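Local coordinates for protein inactive glucansucrase (Lactobacillus reuteri, PDB 5JBD) that belongs to glycoside hydrolase family 70, is built around a TIM barrel, binds a calcium ion and is named an inactive glucansucrase, at residues G758-T763 with A788-G793; P693-F698 with V744-V749; G801-A806 with T830-K835; F656-P661 with Y703-S708. All blocks are in the same frame, centred on the assembly; numbering follows the deposited sequence.

Contact 1 (G758-T763 with A788-G793); sequences GQEAVT and AYTTGG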
loop_
_atom_site.group_PDB
_atom_site.type_symbol
_atom_site.label_atom_id
_atom_site.label_comp_id
_atom_site.label_asym_id
_atom_site.label_seq_id
_atom_site.Cartn_x
_atom_site.Cartn_y
_atom_site.Cartn_z
ATOM N N GLY A 758 -12.823 15.108 7.927
ATOM C CA GLY A 758 -12.710 16.520 8.301
ATOM C C GLY A 758 -11.821 17.336 7.372
ATOM O O GLY A 758 -10.652 16.995 7.172
ATOM N N GLN A 759 -12.377 18.414 6.818
ATOM C CA GLN A 759 -11.622 19.354 5.995
ATOM C C GLN A 759 -10.916 20.404 6.842
ATOM O O GLN A 759 -11.380 20.772 7.939
ATOM C CB GLN A 759 -12.507 20.069 4.981
ATOM C CG GLN A 759 -12.854 19.226 3.775
ATOM C CD GLN A 759 -13.816 19.922 2.829
ATOM O OE1 GLN A 759 -15.009 20.034 3.117
ATOM N NE2 GLN A 759 -13.301 20.405 1.703
ATOM N N GLU A 760 -9.795 20.880 6.306
ATOM C CA GLU A 760 -8.955 21.864 6.959
ATOM C C GLU A 760 -8.404 22.804 5.893
ATOM O O GLU A 760 -8.060 22.361 4.800
ATOM C CB GLU A 760 -7.816 21.153 7.696
ATOM C CG GLU A 760 -7.002 22.035 8.639
ATOM C CD GLU A 760 -5.873 21.297 9.344
ATOM O OE1 GLU A 760 -5.689 20.067 9.132
ATOM O OE2 GLU A 760 -5.150 21.965 10.114
ATOM N N ALA A 761 -8.332 24.097 6.202
ATOM C CA ALA A 761 -7.680 25.043 5.304
ATOM C C ALA A 761 -6.176 24.888 5.485
ATOM O O ALA A 761 -5.636 25.154 6.563
ATOM C CB ALA A 761 -8.117 26.477 5.568
ATOM N N VAL A 762 -5.515 24.432 4.432
ATOM C CA VAL A 762 -4.049 24.307 4.414
ATOM C C VAL A 762 -3.495 25.147 3.275
ATOM O O VAL A 762 -4.193 25.379 2.289
ATOM C CB VAL A 762 -3.595 22.839 4.249
ATOM C CG1 VAL A 762 -3.811 22.079 5.542
ATOM C CG2 VAL A 762 -4.315 22.139 3.103
ATOM N N THR A 763 -2.260 25.615 3.418
ATOM C CA THR A 763 -1.584 26.334 2.355
ATOM C C THR A 763 -0.714 25.329 1.593
ATOM O O THR A 763 0.107 24.623 2.208
ATOM C CB THR A 763 -0.763 27.493 2.917
ATOM O OG1 THR A 763 -1.625 28.361 3.670
ATOM C CG2 THR A 763 -0.117 28.289 1.792
ATOM N N ALA A 788 -8.252 20.637 1.965
ATOM C CA ALA A 788 -7.961 19.203 1.950
ATOM C C ALA A 788 -8.670 18.519 3.088
ATOM O O ALA A 788 -8.839 19.111 4.163
ATOM C CB ALA A 788 -6.460 18.966 2.073
ATOM N N TYR A 789 -9.088 17.281 2.851
ATOM C CA TYR A 789 -9.502 16.381 3.927
ATOM C C TYR A 789 -8.236 15.911 4.641
ATOM O O TYR A 789 -7.402 15.247 4.032
ATOM C CB TYR A 789 -10.305 15.203 3.371
ATOM C CG TYR A 789 -11.676 15.625 2.897
ATOM C CD1 TYR A 789 -11.871 16.138 1.618
ATOM C CD2 TYR A 789 -12.770 15.572 3.750
ATOM C CE1 TYR A 789 -13.129 16.551 1.194
ATOM C CE2 TYR A 789 -14.040 15.974 3.335
ATOM C CZ TYR A 789 -14.209 16.467 2.058
ATOM O OH TYR A 789 -15.449 16.876 1.644
ATOM N N THR A 790 -8.079 16.316 5.900
ATOM C CA THR A 790 -6.878 16.034 6.696
ATOM C C THR A 790 -7.122 15.523 8.122
ATOM O O THR A 790 -6.178 15.066 8.779
ATOM C CB THR A 790 -6.071 17.319 6.909
ATOM O OG1 THR A 790 -6.853 18.213 7.698
ATOM C CG2 THR A 790 -5.705 17.988 5.599
ATOM N N THR A 791 -8.353 15.635 8.618
ATOM C CA THR A 791 -8.598 15.573 10.036
ATOM C C THR A 791 -9.513 14.396 10.386
ATOM O O THR A 791 -10.561 14.191 9.761
ATOM C CB THR A 791 -9.139 16.931 10.530
ATOM O OG1 THR A 791 -8.163 17.942 10.248
ATOM C CG2 THR A 791 -9.430 16.909 12.027
ATOM N N GLY A 792 -9.094 13.626 11.389
ATOM C CA GLY A 792 -9.811 12.428 11.802
ATOM C C GLY A 792 -8.894 11.426 12.466
ATOM O O GLY A 792 -7.884 11.800 13.062
ATOM N N GLY A 793 -9.250 10.154 12.358
ATOM C CA GLY A 793 -8.561 9.077 13.066
ATOM C C GLY A 793 -9.493 8.124 13.790
ATOM O O GLY A 793 -9.054 7.048 14.223
#

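Contact 2 (P693-F698 with V744-V749); sequences PAYTPF and VQEDIV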
loop_
_atom_site.group_PDB
_atom_site.type_symbol
_atom_site.label_atom_id
_atom_site.label_comp_id
_atom_site.label_asym_id
_atom_site.label_seq_id
_atom_site.Cartn_x
_atom_site.Cartn_y
_atom_site.Cartn_z
ATOM N N PRO A 693 -2.859 -5.699 6.351
ATOM C CA PRO A 693 -3.121 -4.564 7.230
ATOM C C PRO A 693 -4.581 -4.631 7.699
ATOM O O PRO A 693 -5.501 -4.680 6.878
ATOM C CB PRO A 693 -2.889 -3.348 6.315
ATOM C CG PRO A 693 -3.132 -3.872 4.939
ATOM C CD PRO A 693 -2.565 -5.255 4.977
ATOM N N ALA A 694 -4.775 -4.670 9.016
ATOM C CA ALA A 694 -6.045 -5.074 9.597
ATOM C C ALA A 694 -6.951 -3.888 9.954
ATOM O O ALA A 694 -8.041 -4.085 10.474
ATOM C CB ALA A 694 -5.774 -5.930 10.822
ATOM N N TYR A 695 -6.528 -2.680 9.592
ATOM C CA TYR A 695 -7.117 -1.417 10.047
ATOM C C TYR A 695 -8.454 -1.213 9.344
ATOM O O TYR A 695 -8.712 -1.820 8.294
ATOM C CB TYR A 695 -6.137 -0.249 9.770
ATOM C CG TYR A 695 -4.710 -0.675 10.064
ATOM C CD1 TYR A 695 -4.316 -0.960 11.370
ATOM C CD2 TYR A 695 -3.800 -0.924 9.036
ATOM C CE1 TYR A 695 -3.048 -1.420 11.649
ATOM C CE2 TYR A 695 -2.529 -1.386 9.318
ATOM C CZ TYR A 695 -2.165 -1.642 10.631
ATOM O OH TYR A 695 -0.900 -2.100 10.938
ATOM N N THR A 696 -9.315 -0.388 9.947
ATOM C CA THR A 696 -10.629 -0.079 9.373
ATOM C C THR A 696 -10.455 0.580 8.014
ATOM O O THR A 696 -9.844 1.634 7.923
ATOM C CB THR A 696 -11.429 0.888 10.278
ATOM O OG1 THR A 696 -11.567 0.307 11.578
ATOM C CG2 THR A 696 -12.832 1.170 9.686
ATOM N N PRO A 697 -10.973 -0.044 6.953
ATOM C CA PRO A 697 -10.747 0.506 5.623
ATOM C C PRO A 697 -11.612 1.722 5.317
ATOM O O PRO A 697 -12.740 1.807 5.794
ATOM C CB PRO A 697 -11.128 -0.659 4.700
ATOM C CG PRO A 697 -12.147 -1.425 5.468
ATOM C CD PRO A 697 -11.709 -1.324 6.902
ATOM N N PHE A 698 -11.071 2.647 4.538
ATOM C CA PHE A 698 -11.840 3.686 3.876
ATOM C C PHE A 698 -12.804 2.989 2.915
ATOM O O PHE A 698 -12.378 2.237 2.016
ATOM C CB PHE A 698 -10.876 4.607 3.123
ATOM C CG PHE A 698 -11.528 5.719 2.335
ATOM C CD1 PHE A 698 -12.636 6.418 2.819
ATOM C CD2 PHE A 698 -10.984 6.103 1.111
ATOM C CE1 PHE A 698 -13.193 7.458 2.087
ATOM C CE2 PHE A 698 -11.536 7.143 0.380
ATOM C CZ PHE A 698 -12.647 7.815 0.870
ATOM N N VAL A 744 3.577 -14.630 13.958
ATOM C CA VAL A 744 2.677 -13.835 13.128
ATOM C C VAL A 744 3.136 -12.379 13.047
ATOM O O VAL A 744 3.398 -11.750 14.079
ATOM C CB VAL A 744 1.239 -13.872 13.703
ATOM C CG1 VAL A 744 0.239 -13.306 12.696
ATOM C CG2 VAL A 744 0.837 -15.288 14.113
ATOM N N GLN A 745 3.189 -11.827 11.837
ATOM C CA GLN A 745 3.531 -10.414 11.636
ATOM C C GLN A 745 2.345 -9.618 11.128
ATOM O O GLN A 745 1.503 -10.138 10.402
ATOM C CB GLN A 745 4.699 -10.253 10.662
ATOM C CG GLN A 745 6.012 -10.844 11.168
ATOM C CD GLN A 745 6.145 -12.351 10.962
ATOM O OE1 GLN A 745 5.692 -12.900 9.953
ATOM N NE2 GLN A 745 6.755 -13.031 11.932
ATOM N N GLU A 746 2.278 -8.350 11.518
ATOM C CA GLU A 746 1.262 -7.428 10.992
ATOM C C GLU A 746 1.935 -6.470 10.040
ATOM O O GLU A 746 3.053 -6.014 10.275
ATOM C CB GLU A 746 0.561 -6.639 12.122
ATOM C CG GLU A 746 -0.338 -5.477 11.688
ATOM C CD GLU A 746 -1.554 -5.860 10.837
ATOM O OE1 GLU A 746 -1.534 -6.900 10.117
ATOM O OE2 GLU A 746 -2.535 -5.072 10.862
ATOM N N ASP A 747 1.237 -6.200 8.950
ATOM C CA ASP A 747 1.593 -5.180 7.986
ATOM C C ASP A 747 1.338 -3.830 8.640
ATOM O O ASP A 747 0.184 -3.441 8.815
ATOM C CB ASP A 747 0.706 -5.350 6.738
ATOM C CG ASP A 747 1.347 -4.846 5.469
ATOM O OD1 ASP A 747 2.036 -3.812 5.526
ATOM O OD2 ASP A 747 1.145 -5.502 4.402
ATOM N N ILE A 748 2.405 -3.129 9.008
ATOM C CA ILE A 748 2.299 -1.826 9.692
ATOM C C ILE A 748 2.531 -0.743 8.648
ATOM O O ILE A 748 3.453 -0.855 7.840
ATOM C CB ILE A 748 3.230 -1.697 10.934
ATOM C CG1 ILE A 748 2.925 -0.396 11.703
ATOM C CG2 ILE A 748 4.721 -1.786 10.571
ATOM C CD1 ILE A 748 3.651 -0.280 13.020
ATOM N N VAL A 749 1.685 0.292 8.677
ATOM C CA VAL A 749 1.554 1.238 7.565
ATOM C C VAL A 749 1.718 2.670 8.061
ATOM O O VAL A 749 0.728 3.346 8.356
ATOM C CB VAL A 749 0.187 1.083 6.869
ATOM C CG1 VAL A 749 0.082 1.990 5.638
ATOM C CG2 VAL A 749 -0.034 -0.375 6.481
#

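Contact 3 (G801-A806 with T830-K835); sequences GGKYLA and TVRINK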
loop_
_atom_site.group_PDB
_atom_site.type_symbol
_atom_site.label_atom_id
_atom_site.label_comp_id
_atom_site.label_asym_id
_atom_site.label_seq_id
_atom_site.Cartn_x
_atom_site.Cartn_y
_atom_site.Cartn_z
ATOM N N GLY A 801 -4.546 6.545 21.044
ATOM C CA GLY A 801 -3.456 7.388 20.601
ATOM C C GLY A 801 -2.672 7.893 21.791
ATOM O O GLY A 801 -3.229 8.557 22.675
ATOM N N GLY A 802 -1.391 7.536 21.843
ATOM C CA GLY A 802 -0.533 7.926 22.953
ATOM C C GLY A 802 -0.810 7.278 24.297
ATOM O O GLY A 802 -0.137 7.599 25.279
ATOM N N LYS A 803 -1.751 6.338 24.355
ATOM C CA LYS A 803 -2.203 5.774 25.633
ATOM C C LYS A 803 -1.086 5.086 26.443
ATOM O O LYS A 803 -1.073 5.152 27.667
ATOM C CB LYS A 803 -3.365 4.801 25.389
ATOM C CG LYS A 803 -3.948 4.170 26.644
ATOM C CD LYS A 803 -5.095 3.245 26.276
ATOM C CE LYS A 803 -5.689 2.604 27.496
ATOM N NZ LYS A 803 -6.822 1.692 27.195
ATOM N N TYR A 804 -0.161 4.435 25.738
ATOM C CA TYR A 804 0.922 3.656 26.337
ATOM C C TYR A 804 2.255 4.410 26.500
ATOM O O TYR A 804 3.245 3.824 26.964
ATOM C CB TYR A 804 1.115 2.374 25.492
ATOM C CG TYR A 804 -0.220 1.729 25.177
ATOM C CD1 TYR A 804 -0.973 1.173 26.193
ATOM C CD2 TYR A 804 -0.757 1.731 23.887
ATOM C CE1 TYR A 804 -2.214 0.612 25.939
ATOM C CE2 TYR A 804 -2.000 1.170 23.629
ATOM C CZ TYR A 804 -2.714 0.607 24.657
ATOM O OH TYR A 804 -3.933 0.049 24.417
ATOM N N LEU A 805 2.287 5.694 26.138
ATOM C CA LEU A 805 3.536 6.464 26.193
ATOM C C LEU A 805 4.146 6.589 27.599
ATOM O O LEU A 805 5.373 6.471 27.748
ATOM C CB LEU A 805 3.361 7.842 25.544
ATOM C CG LEU A 805 3.191 7.790 24.010
ATOM C CD1 LEU A 805 2.854 9.173 23.471
ATOM C CD2 LEU A 805 4.436 7.244 23.316
ATOM N N ALA A 806 3.307 6.836 28.614
ATOM C CA ALA A 806 3.803 6.998 29.981
ATOM C C ALA A 806 4.421 5.702 30.495
ATOM O O ALA A 806 5.483 5.725 31.111
ATOM C CB ALA A 806 2.695 7.469 30.913
ATOM N N THR A 830 5.480 13.767 25.204
ATOM C CA THR A 830 4.707 14.720 26.035
ATOM C C THR A 830 3.403 15.195 25.397
ATOM O O THR A 830 2.625 15.902 26.052
ATOM C CB THR A 830 5.525 15.973 26.429
ATOM O OG1 THR A 830 5.810 16.774 25.268
ATOM C CG2 THR A 830 6.816 15.590 27.140
ATOM N N VAL A 831 3.171 14.836 24.134
ATOM C CA VAL A 831 1.960 15.184 23.407
ATOM C C VAL A 831 1.371 13.889 22.868
ATOM O O VAL A 831 2.099 13.068 22.284
ATOM C CB VAL A 831 2.267 16.160 22.240
ATOM C CG1 VAL A 831 1.027 16.410 21.391
ATOM C CG2 VAL A 831 2.829 17.466 22.778
ATOM N N ARG A 832 0.077 13.690 23.094
ATOM C CA ARG A 832 -0.637 12.533 22.574
ATOM C C ARG A 832 -1.369 12.927 21.300
ATOM O O ARG A 832 -2.042 13.961 21.261
ATOM C CB ARG A 832 -1.638 12.005 23.597
ATOM C CG ARG A 832 -0.979 11.410 24.840
ATOM C CD ARG A 832 -1.994 10.856 25.829
ATOM N NE ARG A 832 -2.907 9.855 25.244
ATOM C CZ ARG A 832 -3.862 9.212 25.928
ATOM N NH1 ARG A 832 -4.052 9.447 27.235
ATOM N NH2 ARG A 832 -4.638 8.320 25.309
ATOM N N ILE A 833 -1.242 12.106 20.259
ATOM C CA ILE A 833 -2.031 12.308 19.041
ATOM C C ILE A 833 -3.394 11.608 19.199
ATOM O O ILE A 833 -3.516 10.403 18.969
ATOM C CB ILE A 833 -1.290 11.810 17.778
ATOM C CG1 ILE A 833 0.024 12.585 17.622
ATOM C CG2 ILE A 833 -2.179 11.994 16.550
ATOM C CD1 ILE A 833 0.874 12.189 16.424
ATOM N N ASN A 834 -4.407 12.377 19.604
ATOM C CA ASN A 834 -5.779 11.868 19.717
ATOM C C ASN A 834 -6.545 12.013 18.407
ATOM O O ASN A 834 -7.584 11.367 18.216
ATOM C CB ASN A 834 -6.529 12.577 20.849
ATOM C CG ASN A 834 -6.724 14.062 20.593
ATOM O OD1 ASN A 834 -5.765 14.812 20.463
ATOM N ND2 ASN A 834 -7.981 14.489 20.514
ATOM N N LYS A 835 -6.040 12.880 17.529
ATOM C CA LYS A 835 -6.698 13.207 16.278
ATOM C C LYS A 835 -5.653 13.679 15.280
ATOM O O LYS A 835 -4.844 14.524 15.623
ATOM C CB LYS A 835 -7.694 14.331 16.533
ATOM C CG LYS A 835 -8.501 14.748 15.317
ATOM C CD LYS A 835 -9.634 15.727 15.663
ATOM C CE LYS A 835 -10.874 15.052 16.259
ATOM N NZ LYS A 835 -11.289 13.746 15.630
#

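Contact 4 (F656-P661 with Y703-S708); sequences FSLFQP and YNEGYS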
loop_
_atom_site.group_PDB
_atom_site.type_symbol
_atom_site.label_atom_id
_atom_site.label_comp_id
_atom_site.label_asym_id
_atom_site.label_seq_id
_atom_site.Cartn_x
_atom_site.Cartn_y
_atom_site.Cartn_z
ATOM N N PHE A 656 -2.949 -12.661 1.959
ATOM C CA PHE A 656 -4.037 -11.931 1.315
ATOM C C PHE A 656 -3.731 -11.533 -0.115
ATOM O O PHE A 656 -2.571 -11.590 -0.567
ATOM C CB PHE A 656 -4.376 -10.673 2.119
ATOM C CG PHE A 656 -3.369 -9.554 1.996
ATOM C CD1 PHE A 656 -2.183 -9.585 2.714
ATOM C CD2 PHE A 656 -3.629 -8.446 1.189
ATOM C CE1 PHE A 656 -1.258 -8.549 2.613
ATOM C CE2 PHE A 656 -2.708 -7.413 1.080
ATOM C CZ PHE A 656 -1.521 -7.461 1.802
ATOM N N SER A 657 -4.797 -11.107 -0.795
ATOM C CA SER A 657 -4.733 -10.457 -2.104
ATOM C C SER A 657 -5.553 -9.170 -2.031
ATOM O O SER A 657 -6.548 -9.109 -1.305
ATOM C CB SER A 657 -5.338 -11.381 -3.184
ATOM O OG SER A 657 -5.611 -10.672 -4.398
ATOM N N LEU A 658 -5.181 -8.168 -2.820
ATOM C CA LEU A 658 -6.020 -6.983 -2.988
ATOM C C LEU A 658 -7.406 -7.324 -3.570
ATOM O O LEU A 658 -8.383 -6.620 -3.296
ATOM C CB LEU A 658 -5.338 -5.958 -3.911
ATOM C CG LEU A 658 -3.977 -5.402 -3.498
ATOM C CD1 LEU A 658 -3.481 -4.383 -4.518
ATOM C CD2 LEU A 658 -4.047 -4.743 -2.130
ATOM N N PHE A 659 -7.485 -8.395 -4.355
ATOM C CA PHE A 659 -8.708 -8.790 -5.071
ATOM C C PHE A 659 -9.514 -9.848 -4.331
ATOM O O PHE A 659 -10.434 -10.457 -4.885
ATOM C CB PHE A 659 -8.333 -9.292 -6.462
ATOM C CG PHE A 659 -7.554 -8.289 -7.252
ATOM C CD1 PHE A 659 -8.205 -7.272 -7.941
ATOM C CD2 PHE A 659 -6.160 -8.344 -7.288
ATOM C CE1 PHE A 659 -7.489 -6.331 -8.662
ATOM C CE2 PHE A 659 -5.435 -7.406 -8.011
ATOM C CZ PHE A 659 -6.099 -6.398 -8.702
ATOM N N GLN A 660 -9.173 -10.046 -3.066
ATOM C CA GLN A 660 -9.918 -10.902 -2.177
ATOM C C GLN A 660 -11.321 -10.295 -2.053
ATOM O O GLN A 660 -11.446 -9.086 -1.886
ATOM C CB GLN A 660 -9.201 -10.947 -0.827
ATOM C CG GLN A 660 -9.629 -12.061 0.098
ATOM C CD GLN A 660 -8.874 -12.026 1.411
ATOM O OE1 GLN A 660 -7.668 -11.734 1.460
ATOM N NE2 GLN A 660 -9.577 -12.335 2.485
ATOM N N PRO A 661 -12.369 -11.116 -2.186
ATOM C CA PRO A 661 -13.734 -10.576 -2.120
ATOM C C PRO A 661 -14.197 -10.290 -0.687
ATOM O O PRO A 661 -13.624 -10.814 0.268
ATOM C CB PRO A 661 -14.571 -11.712 -2.707
ATOM C CG PRO A 661 -13.860 -12.940 -2.264
ATOM C CD PRO A 661 -12.376 -12.580 -2.356
ATOM N N TYR A 703 -9.873 -1.284 -3.102
ATOM C CA TYR A 703 -9.840 -2.690 -2.723
ATOM C C TYR A 703 -10.334 -3.006 -1.314
ATOM O O TYR A 703 -10.573 -4.177 -0.997
ATOM C CB TYR A 703 -8.412 -3.229 -2.899
ATOM C CG TYR A 703 -7.809 -3.024 -4.289
ATOM C CD1 TYR A 703 -8.327 -3.670 -5.405
ATOM C CD2 TYR A 703 -6.708 -2.194 -4.473
ATOM C CE1 TYR A 703 -7.774 -3.487 -6.667
ATOM C CE2 TYR A 703 -6.150 -2.001 -5.723
ATOM C CZ TYR A 703 -6.677 -2.650 -6.820
ATOM O OH TYR A 703 -6.110 -2.449 -8.049
ATOM N N ASN A 704 -10.517 -1.985 -0.466
ATOM C CA ASN A 704 -10.923 -2.206 0.941
ATOM C C ASN A 704 -9.961 -3.169 1.666
ATOM O O ASN A 704 -10.379 -3.974 2.504
ATOM C CB ASN A 704 -12.393 -2.703 1.021
ATOM C CG ASN A 704 -13.381 -1.572 1.231
ATOM O OD1 ASN A 704 -13.967 -1.442 2.301
ATOM N ND2 ASN A 704 -13.558 -0.738 0.214
ATOM N N GLU A 705 -8.674 -3.088 1.314
ATOM C CA GLU A 705 -7.660 -4.045 1.785
ATOM C C GLU A 705 -7.000 -3.668 3.105
ATOM O O GLU A 705 -6.402 -4.537 3.743
ATOM C CB GLU A 705 -6.557 -4.273 0.722
ATOM C CG GLU A 705 -5.446 -3.221 0.644
ATOM C CD GLU A 705 -5.930 -1.827 0.264
ATOM O OE1 GLU A 705 -6.963 -1.699 -0.422
ATOM O OE2 GLU A 705 -5.313 -0.841 0.689
ATOM N N GLY A 706 -7.058 -2.387 3.477
ATOM C CA GLY A 706 -6.487 -1.916 4.734
ATOM C C GLY A 706 -5.310 -0.950 4.680
ATOM O O GLY A 706 -4.983 -0.359 5.706
ATOM N N TYR A 707 -4.661 -0.781 3.523
ATOM C CA TYR A 707 -3.631 0.260 3.377
ATOM C C TYR A 707 -4.229 1.667 3.308
ATOM O O TYR A 707 -3.580 2.640 3.724
ATOM C CB TYR A 707 -2.735 0.045 2.148
ATOM C CG TYR A 707 -1.905 -1.225 2.146
ATOM C CD1 TYR A 707 -0.874 -1.408 3.076
ATOM C CD2 TYR A 707 -2.105 -2.216 1.190
ATOM C CE1 TYR A 707 -0.096 -2.565 3.065
ATOM C CE2 TYR A 707 -1.318 -3.369 1.169
ATOM C CZ TYR A 707 -0.312 -3.536 2.117
ATOM O OH TYR A 707 0.494 -4.674 2.098
ATOM N N SER A 708 -5.444 1.776 2.771
ATOM C CA SER A 708 -6.205 3.030 2.809
ATOM C C SER A 708 -7.119 2.945 4.022
ATOM O O SER A 708 -8.212 2.357 3.936
ATOM C CB SER A 708 -7.023 3.206 1.530
ATOM O OG SER A 708 -6.165 3.447 0.435
#

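Contact 1 (G758-T763 with A788-G793)
Glu-760 holds CG anti to its backbone N (chi1 -169°) and stays extended beyond it, while Thr-790 keeps OG1 between its backbone N and carbonyl carbon (chi1 65°); the extended chain ends with its carboxylate at the hydroxyl, the two side chains crossing at about a right angle. Thr-790 OG1 donates to Glu-760 OE1 over 2.6 Å, using the anti lone pair, and accepts from Thr-791 OG1 at 2.9 Å. Because the backbone N of Ala-838 also donates to Glu-760 OE1, this buried oxygen is gripped from two residues.

The backbones form a classic beta bulge. Gly-758 O receives both Thr-790 N, at 2.9 Å, and Thr-791 N, at 3.0 Å, and Gly-758 N returns a bond to Thr-791 O; the register shifts by one residue before Gln-759 pairs with Tyr-789. Further along, Glu-760 N donates to Ala-788 O.

Gln-759 and Tyr-789 share the face of the sheet opposite to that of Glu-760 and Thr-791. Gln-759 CG sits over the middle of the Tyr-789 ring, 3.4 Å from its centroid, as a CH-pi contact, and the amide stacks on the ring with the planes only 8° apart. Gln-759 NE2 bonds to Phe-787 O, which holds the amide in this pose. A looser apolar touch joins Val-762 CG2 to Ala-788 CB at 4.0 Å.

In the six-stranded antiparallel sheet, strand 758-767 lies between 193-197 and the outermost strand 784-791. Phe-196 of strand 193-197 touches both Val-762 and Thr-790, and the Asn-242 side chain of strand 242-244 binds Tyr-789 O.

Contact 2 (P693-F698 with V744-V749)
Tyr-695 OH donates to Asp-747 O over 2.7 Å, and Ala-694 N donates to Glu-746 OE2 over 2.9 Å; these two bonds tie the loop that follows strand 688-691 to the end of its parallel neighbour, strand 743-748, in the TIM barrel. The two strands lie side by side there, linked through helix 727-739 in a beta-alpha-beta crossover, and Pro-693 to Tyr-695 continue the chain past the C-terminal end of the first strand.

The phenol oxygen approaches Asp-747 O tilted 29° from the carbonyl plane. Glu-746 offers the syn lone pair of OE2 to Ala-694; its chain bends at chi2 (63°), and its tip meets that of Tyr-695, with carboxylate and ring planes 57° apart. Asp-747 N makes a further, weak bond to Glu-746 OE1. The Asp-747 carboxylate is bound elsewhere, by Arg-281 in a salt bridge and by the Tyr-707 hydroxyl and Trp-690 NE1, so that across this contact its chain mainly packs: Asp-747 CB lies alongside Pro-693 CD at 3.7 Å, the two side chains pointing the same way.

Outward from these bonds the contact turns apolar. Val-749 precedes the calcium ligand Asn-751 by two residues, and its side chain, about 4 Å from a bound glycerol, packs against both proline and tyrosine. Its CG2 methyl touches Pro-693 CB at 4.1 Å and Tyr-695 CE2 at 3.9 Å.

Contact 3 (G801-A806 with T830-K835)
Arg-832 reaches across to Gly-801 with its guanidinium side-on, NE and NH2 both donating to the single carbonyl oxygen Gly-801 O, at 2.9 Å from NE and 3.0 Å from NH2. The side chain leaves its backbone with CG anti to the carbonyl carbon, runs straight through chi2, and then bends at chi3 (56°), which places NE beside the glycine carbonyl.

Gly-801 O lies in the guanidinium plane, at its edge. Seen from the oxygen the two donors differ: NE is in the carbonyl plane, whereas NH2 stands above it, 37° out. Over one face of the guanidinium lies Lys-803 CA, 3.5 Å above the plane and toward the rim. The aliphatic part of Arg-832 also runs past Gly-802, its CG 3.9 Å from Gly-802 O. Lys-803 itself is fully extended and leads away after its CB, which comes 3.7 Å from Arg-832 NH2. On the backbone side, Gly-801 CA makes a CA-H...O contact with Ile-833 O, and Gln-797 NE2 binds that same oxygen.

Gly-801 is the residue at which the chain leaves helix 794-800, and a type I turn from Gly-802 to Leu-805 leads into helix 805-811. The contact thus ties this interhelical bend to the irregular segment 830-835. A cationic group set on a carbonyl just past a helix C-terminus would probably be favoured by the partial negative charge gathered there.

Contact 4 (F656-P661 with Y703-S708)
Leu-658 packs against Tyr-703 and Glu-705, and its side chain can be followed outward. CB lies over a face of the Tyr-703 ring, 4.0 Å from the centroid, as a CH-pi contact. With CG anti to the carbonyl carbon (chi1 -60°), the branch then divides: CD1 continues across the same ring to Tyr-703 CE2 at 3.8 Å, while CD2 meets Glu-705 CG at 3.5 Å and lies near the plane of the Tyr-707 ring, at its edge, in a loose touch. The Leu-658 and Glu-705 side chains run side by side, and the glutamate's OE2 turns back to accept a weak bond from Tyr-707 N.

Tyr-703 also presents its edge to the face of Phe-659, a T-shaped pair with centroids 5.1 Å apart and planes at 73°. Phe-656 adds a second aromatic touch: its CZ comes 3.5 Å from Tyr-707 OH, which lies in the plane of the phenylalanine ring and is hydrogen-bonded to Asp-747. No hydrogen bond joins the two segments. Within the first segment the chain makes a type I turn from Ser-657 to Gln-660, with an ST turn, Phe-659 N to Ser-657 OG.

Both segments are loops: 656-661 follows barrel strand 652-654, and residues 703-708 lie in the long connection from barrel strand 688-691 to helix 727-739, after the short strand 696-697. Helix 392-406 packs beside them, His-392 meeting Phe-656, Leu-658 and Tyr-707, and Lys-396 meeting Leu-658 and Tyr-703.

Along the chain contacts 4 and 2 come first with their segments alternating, followed by contact 1 and then contact 3. Contacts 2 and 4, centres about 10 Å apart, both lie at the C-terminal ends of the parallel barrel strands, and they touch directly: Tyr-707 OH with Asp-747 OD2, and Phe-698 N with Ser-708 O. Contact 1 belongs to the separate antiparallel sheet, and contact 3 to the helices and loop between its strands 784-791 and 841-845; they meet where Lys-835 packs on Thr-791 and Gly-792. The four thus form two touching pairs, one at the barrel and one at the antiparallel sheet, with about 8 Å between the nearest atoms of contacts 1 and 2.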